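Local coordinates for protein D-isomer specific 2-hydroxyacid dehydrogenase NAD-binding (Xanthobacter autotrophicus, PDB 4XA8) that binds NADPH and probably acts as an NAD(P)-dependent oxidoreductase of the D-isomer-specific 2-hydroxyacid dehydrogenase family, at residues D21-A25 with A288-A293; K72-G78 with V93-L98. All coordinates share one frame; numbering follows the deposited sequence.

Contact 1 (D21-A25 with A288-A293)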
loop_
_atom_site.group_PDB
_atom_site.type_symbol
_atom_site.label_atom_id
_atom_site.label_comp_id
_atom_site.label_asym_id
_atom_site.label_seq_id
_atom_site.Cartn_x
_atom_site.Cartn_y
_atom_site.Cartn_z
ATOM N N ASP A 21 25.372 9.944 -3.210
ATOM C CA ASP A 21 24.894 8.826 -4.006
ATOM C C ASP A 21 24.963 9.184 -5.486
ATOM O O ASP A 21 25.230 8.327 -6.315
ATOM C CB ASP A 21 23.439 8.529 -3.697
ATOM C CG ASP A 21 23.235 7.977 -2.324
ATOM O OD1 ASP A 21 24.214 7.525 -1.690
ATOM O OD2 ASP A 21 22.063 7.976 -1.895
ATOM N N TRP A 22 24.667 10.436 -5.823
ATOM C CA TRP A 22 24.745 10.863 -7.205
ATOM C C TRP A 22 26.191 10.935 -7.656
ATOM O O TRP A 22 26.495 10.603 -8.789
ATOM C CB TRP A 22 24.044 12.216 -7.410
ATOM C CG TRP A 22 22.596 12.070 -7.491
ATOM C CD1 TRP A 22 21.695 12.081 -6.444
ATOM C CD2 TRP A 22 21.836 11.795 -8.673
ATOM N NE1 TRP A 22 20.420 11.878 -6.921
ATOM C CE2 TRP A 22 20.486 11.706 -8.289
ATOM C CE3 TRP A 22 22.171 11.599 -10.019
ATOM C CZ2 TRP A 22 19.481 11.432 -9.200
ATOM C CZ3 TRP A 22 21.155 11.350 -10.926
ATOM C CH2 TRP A 22 19.835 11.303 -10.512
ATOM N N LYS A 23 27.075 11.389 -6.773
ATOM C CA LYS A 23 28.496 11.483 -7.085
ATOM C C LYS A 23 29.066 10.088 -7.391
ATOM O O LYS A 23 29.777 9.907 -8.387
ATOM C CB LYS A 23 29.254 12.152 -5.940
ATOM C CG LYS A 23 30.763 12.284 -6.152
ATOM C CD LYS A 23 31.407 13.193 -5.112
ATOM C CE LYS A 23 32.907 13.382 -5.376
ATOM N NZ LYS A 23 33.452 14.574 -4.660
ATOM N N SER A 24 28.723 9.112 -6.558
ATOM C CA SER A 24 29.201 7.744 -6.756
ATOM C C SER A 24 28.756 7.148 -8.079
ATOM O O SER A 24 29.543 6.531 -8.793
ATOM C CB SER A 24 28.700 6.853 -5.644
ATOM O OG SER A 24 29.342 7.247 -4.456
ATOM N N ALA A 25 27.487 7.351 -8.390
ATOM C CA ALA A 25 26.887 6.847 -9.617
ATOM C C ALA A 25 27.484 7.524 -10.867
ATOM O O ALA A 25 27.825 6.852 -11.856
ATOM C CB ALA A 25 25.358 7.045 -9.569
ATOM N N ALA A 288 14.205 10.518 -8.211
ATOM C CA ALA A 288 15.218 10.111 -9.179
ATOM C C ALA A 288 16.263 9.115 -8.629
ATOM O O ALA A 288 16.788 9.250 -7.494
ATOM C CB ALA A 288 15.903 11.335 -9.769
ATOM N N ILE A 289 16.572 8.125 -9.449
ATOM C CA ILE A 289 17.426 6.998 -9.055
ATOM C C ILE A 289 18.789 7.171 -9.676
ATOM O O ILE A 289 18.924 7.133 -10.902
ATOM C CB ILE A 289 16.914 5.634 -9.562
ATOM C CG1 ILE A 289 15.452 5.375 -9.185
ATOM C CG2 ILE A 289 17.809 4.496 -9.033
ATOM C CD1 ILE A 289 15.220 5.269 -7.717
ATOM N N PRO A 290 19.806 7.377 -8.857
ATOM C CA PRO A 290 21.140 7.720 -9.419
ATOM C C PRO A 290 21.702 6.693 -10.418
ATOM O O PRO A 290 22.178 7.064 -11.474
ATOM C CB PRO A 290 22.017 7.782 -8.171
ATOM C CG PRO A 290 21.085 8.299 -7.134
ATOM C CD PRO A 290 19.728 7.686 -7.416
ATOM N N ARG A 291 21.579 5.409 -10.099
ATOM C CA ARG A 291 22.175 4.357 -10.913
ATOM C C ARG A 291 21.571 4.356 -12.324
ATOM O O ARG A 291 22.284 4.184 -13.306
ATOM C CB ARG A 291 21.993 2.993 -10.218
ATOM C CG ARG A 291 22.732 1.833 -10.855
ATOM C CD ARG A 291 22.649 0.584 -9.989
ATOM N NE ARG A 291 21.298 0.391 -9.462
ATOM C CZ ARG A 291 20.252 -0.052 -10.163
ATOM N NH1 ARG A 291 20.374 -0.390 -11.446
ATOM N NH2 ARG A 291 19.066 -0.183 -9.562
ATOM N N THR A 292 20.268 4.575 -12.431
ATOM C CA THR A 292 19.591 4.480 -13.709
ATOM C C THR A 292 19.556 5.803 -14.457
ATOM O O THR A 292 19.400 5.813 -15.685
ATOM C CB THR A 292 18.190 3.872 -13.529
ATOM O OG1 THR A 292 17.379 4.684 -12.687
ATOM C CG2 THR A 292 18.309 2.515 -12.878
ATOM N N ALA A 293 19.742 6.922 -13.747
ATOM C CA ALA A 293 19.798 8.250 -14.413
ATOM C C ALA A 293 21.224 8.718 -14.826
ATOM O O ALA A 293 21.392 9.470 -15.775
ATOM C CB ALA A 293 19.091 9.297 -13.536
HETATM O O HOH W 1 17.777 11.129 -5.691
#
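W22 and A25, one turn apart on helix 19-29, meet the first turn of helix 290-306, with the CA atoms of W22 and P290 5.3 Å apart and those of A25 and R291 5.5 Å apart. I289 is the N-cap of the second helix, and I289 O accepts from A293 N at 3.0 Å.

The indole of W22 carries most of the contact. P290 crosses it at about a right angle and sets CG over one face, 3.6 Å from the centroid of the five-membered ring and 12° off its normal, a CH-pi contact. In the plane of the ring, A288 CB meets the edge at W22 CZ2, 3.6 Å away, while A293 CB approaches CH2 obliquely. W22 holds CG anti to the carbonyl carbon and beside the backbone N (chi1 -79°), which swings the ring across to the neighbouring helix. In this family the C-terminal helix returns from the nucleotide-binding domain to pack on the other, substrate-binding domain, and here W22 forms the surface on which the first turn of that helix rests. A water accepts from W22 NE1 at 3.0 Å and donates to A288 O, bridging the two segments at the ring edge. Replacing the indole of W22 by an alanine side chain is likely to open a gap beneath P290 and beside A288, and to leave the water without its donor. A turn further along, A25 CB packs on P290 CB at 3.7 Å. The outer side faces the second subunit, where D21 OD2 hydrogen-bonds H138 ND1 and R291 forms a salt bridge with E144, both partners on that subunit.

Contact 2 (K72-G78 with V93-L98)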
loop_
_atom_site.group_PDB
_atom_site.type_symbol
_atom_site.label_atom_id
_atom_site.label_comp_id
_atom_site.label_asym_id
_atom_site.label_seq_id
_atom_site.Cartn_x
_atom_site.Cartn_y
_atom_site.Cartn_z
ATOM N N LYS A 72 27.490 25.037 -19.442
ATOM C CA LYS A 72 27.103 24.610 -20.790
ATOM C C LYS A 72 25.812 23.793 -20.835
ATOM O O LYS A 72 25.223 23.630 -21.922
ATOM C CB LYS A 72 28.258 23.806 -21.404
ATOM C CG LYS A 72 29.558 24.633 -21.558
ATOM C CD LYS A 72 30.287 24.355 -22.869
ATOM C CE LYS A 72 31.291 25.462 -23.185
ATOM N NZ LYS A 72 31.439 25.743 -24.642
ATOM N N LEU A 73 25.394 23.286 -19.667
ATOM C CA LEU A 73 24.340 22.294 -19.552
ATOM C C LEU A 73 23.743 22.321 -18.144
ATOM O O LEU A 73 24.474 22.295 -17.143
ATOM C CB LEU A 73 24.915 20.897 -19.870
ATOM C CG LEU A 73 23.963 19.696 -19.732
ATOM C CD1 LEU A 73 22.785 19.871 -20.681
ATOM C CD2 LEU A 73 24.680 18.374 -20.020
ATOM N N VAL A 74 22.417 22.408 -18.063
ATOM C CA VAL A 74 21.691 22.187 -16.812
ATOM C C VAL A 74 20.843 20.933 -16.915
ATOM O O VAL A 74 20.244 20.657 -17.969
ATOM C CB VAL A 74 20.787 23.382 -16.463
ATOM C CG1 VAL A 74 19.931 23.075 -15.238
ATOM C CG2 VAL A 74 21.641 24.585 -16.210
ATOM N N ILE A 75 20.816 20.177 -15.824
ATOM C CA ILE A 75 20.019 18.965 -15.720
ATOM C C ILE A 75 19.142 19.086 -14.471
ATOM O O ILE A 75 19.645 19.233 -13.368
ATOM C CB ILE A 75 20.876 17.669 -15.615
ATOM C CG1 ILE A 75 21.975 17.605 -16.692
ATOM C CG2 ILE A 75 19.962 16.454 -15.713
ATOM C CD1 ILE A 75 23.358 18.038 -16.225
ATOM N N ASN A 76 17.835 19.056 -14.657
ATOM C CA ASN A 76 16.901 19.184 -13.560
ATOM C C ASN A 76 16.622 17.798 -12.948
ATOM O O ASN A 76 16.337 16.847 -13.668
ATOM C CB ASN A 76 15.605 19.847 -14.069
ATOM C CG ASN A 76 14.696 20.311 -12.947
ATOM O OD1 ASN A 76 13.542 19.903 -12.863
ATOM N ND2 ASN A 76 15.213 21.134 -12.070
ATOM N N LEU A 77 16.707 17.672 -11.629
ATOM C CA LEU A 77 16.571 16.359 -10.959
ATOM C C LEU A 77 15.140 15.829 -10.856
ATOM O O LEU A 77 14.641 15.587 -9.761
ATOM C CB LEU A 77 17.168 16.377 -9.548
ATOM C CG LEU A 77 18.673 16.263 -9.433
ATOM C CD1 LEU A 77 19.208 16.827 -8.121
ATOM C CD2 LEU A 77 19.042 14.797 -9.607
ATOM N N GLY A 78 14.508 15.601 -11.999
ATOM C CA GLY A 78 13.153 15.056 -12.054
ATOM C C GLY A 78 12.831 14.896 -13.518
ATOM O O GLY A 78 13.471 15.558 -14.352
ATOM N N VAL A 93 21.470 28.339 -22.020
ATOM C CA VAL A 93 22.028 27.010 -22.313
ATOM C C VAL A 93 20.951 25.929 -22.318
ATOM O O VAL A 93 19.848 26.144 -21.812
ATOM C CB VAL A 93 23.141 26.593 -21.303
ATOM C CG1 VAL A 93 24.217 27.663 -21.228
ATOM C CG2 VAL A 93 22.567 26.297 -19.927
ATOM N N PRO A 94 21.273 24.754 -22.888
ATOM C CA PRO A 94 20.332 23.642 -22.819
ATOM C C PRO A 94 19.994 23.233 -21.372
ATOM O O PRO A 94 20.879 23.194 -20.499
ATOM C CB PRO A 94 21.063 22.499 -23.528
ATOM C CG PRO A 94 22.158 23.136 -24.303
ATOM C CD PRO A 94 22.512 24.403 -23.601
ATOM N N VAL A 95 18.707 22.956 -21.167
ATOM C CA VAL A 95 18.161 22.490 -19.915
ATOM C C VAL A 95 17.510 21.139 -20.179
ATOM O O VAL A 95 16.663 21.010 -21.061
ATOM C CB VAL A 95 17.125 23.486 -19.363
ATOM C CG1 VAL A 95 16.587 23.013 -18.014
ATOM C CG2 VAL A 95 17.784 24.852 -19.217
ATOM N N THR A 96 17.918 20.132 -19.434
ATOM C CA THR A 96 17.393 18.805 -19.626
ATOM C C THR A 96 16.692 18.341 -18.357
ATOM O O THR A 96 16.922 18.882 -17.254
ATOM C CB THR A 96 18.514 17.824 -19.980
ATOM O OG1 THR A 96 19.561 17.941 -19.011
ATOM C CG2 THR A 96 19.053 18.106 -21.369
ATOM N N ARG A 97 15.819 17.368 -18.548
ATOM C CA ARG A 97 15.191 16.654 -17.461
ATOM C C ARG A 97 15.657 15.202 -17.571
ATOM O O ARG A 97 16.254 14.798 -18.580
ATOM C CB ARG A 97 13.668 16.787 -17.529
ATOM C CG ARG A 97 12.983 15.754 -18.409
ATOM C CD ARG A 97 11.607 16.208 -18.875
ATOM N NE ARG A 97 11.133 15.304 -19.913
ATOM C CZ ARG A 97 11.566 15.294 -21.177
ATOM N NH1 ARG A 97 12.499 16.150 -21.597
ATOM N NH2 ARG A 97 11.062 14.421 -22.042
ATOM N N LEU A 98 15.422 14.434 -16.523
ATOM C CA LEU A 98 15.748 13.033 -16.552
ATOM C C LEU A 98 14.565 12.285 -17.173
ATOM O O LEU A 98 13.403 12.616 -16.946
ATOM C CB LEU A 98 16.038 12.504 -15.164
ATOM C CG LEU A 98 17.039 13.334 -14.361
ATOM C CD1 LEU A 98 17.017 12.845 -12.919
ATOM C CD2 LEU A 98 18.426 13.292 -14.994
#
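V74 and T96 hold the tightest part of this parallel strand pair; the axes of strands 73-76 and 95-97 approach to 4.6 Å with their directions 28° apart. V74 N donates to P94 O almost linearly, and N76 N reaches T96 O at 2.8 Å. Between these, V74 O takes two bonds from one residue, T96 N at 2.8 Å and T96 OG1 at 3.0 Å, arriving from opposite faces of the carbonyl plane. The threonine hydroxyl can fold back this way because OG1 lies between its own backbone N and carbonyl carbon (chi1 52°); the same oxygen sits 3.4 Å from I75 CG1.

I75 and T96 run side by side on the face covered by helix 290-306, and there the packing is close: I75 CG2 meets L98 CD2 at 3.6 Å, the two side chains crossing nearly at right angles. Beyond the inverse gamma turn centred on L77, L98 N bonds G78 O from above the carbonyl plane. On the opposite face V74 and V95 touch more loosely, CB to CG2 at 4.3 Å. The exposed K72 turns its side chain away, and R97 leads its guanidinium clear of strand 73-76. R97 is among the residues found to bind NADPH, though none is bound to this chain here. Strand 95-97 is an outermost strand, within this chain, of a five-stranded parallel sheet ordered 2-1-3-4-5, as in flavodoxin-like substrate-binding domains of this dehydrogenase family.

How the contacts relate
Contacts 1 and 2 belong to the same domain: helix 290-306 supplies one side of contact 1 and, further along, covers P94, T96 and L98 of contact 2. They also touch directly, with W22 CZ2 3.4 Å from L77 CD2 and A288 CB 3.7 Å from L98 CD1, so the indole sits against the residues that follow the C-terminal ends of the two strands. Both are partly buried, but their chemistry differs. Contact 1 joins two helices by apolar and CH-pi packing plus a water, and its outer side meets the second subunit. Contact 2, untouched by the other chain, is mainly backbone hydrogen bonding within a sheet, with one threonine hydroxyl added and apolar side chains beside it.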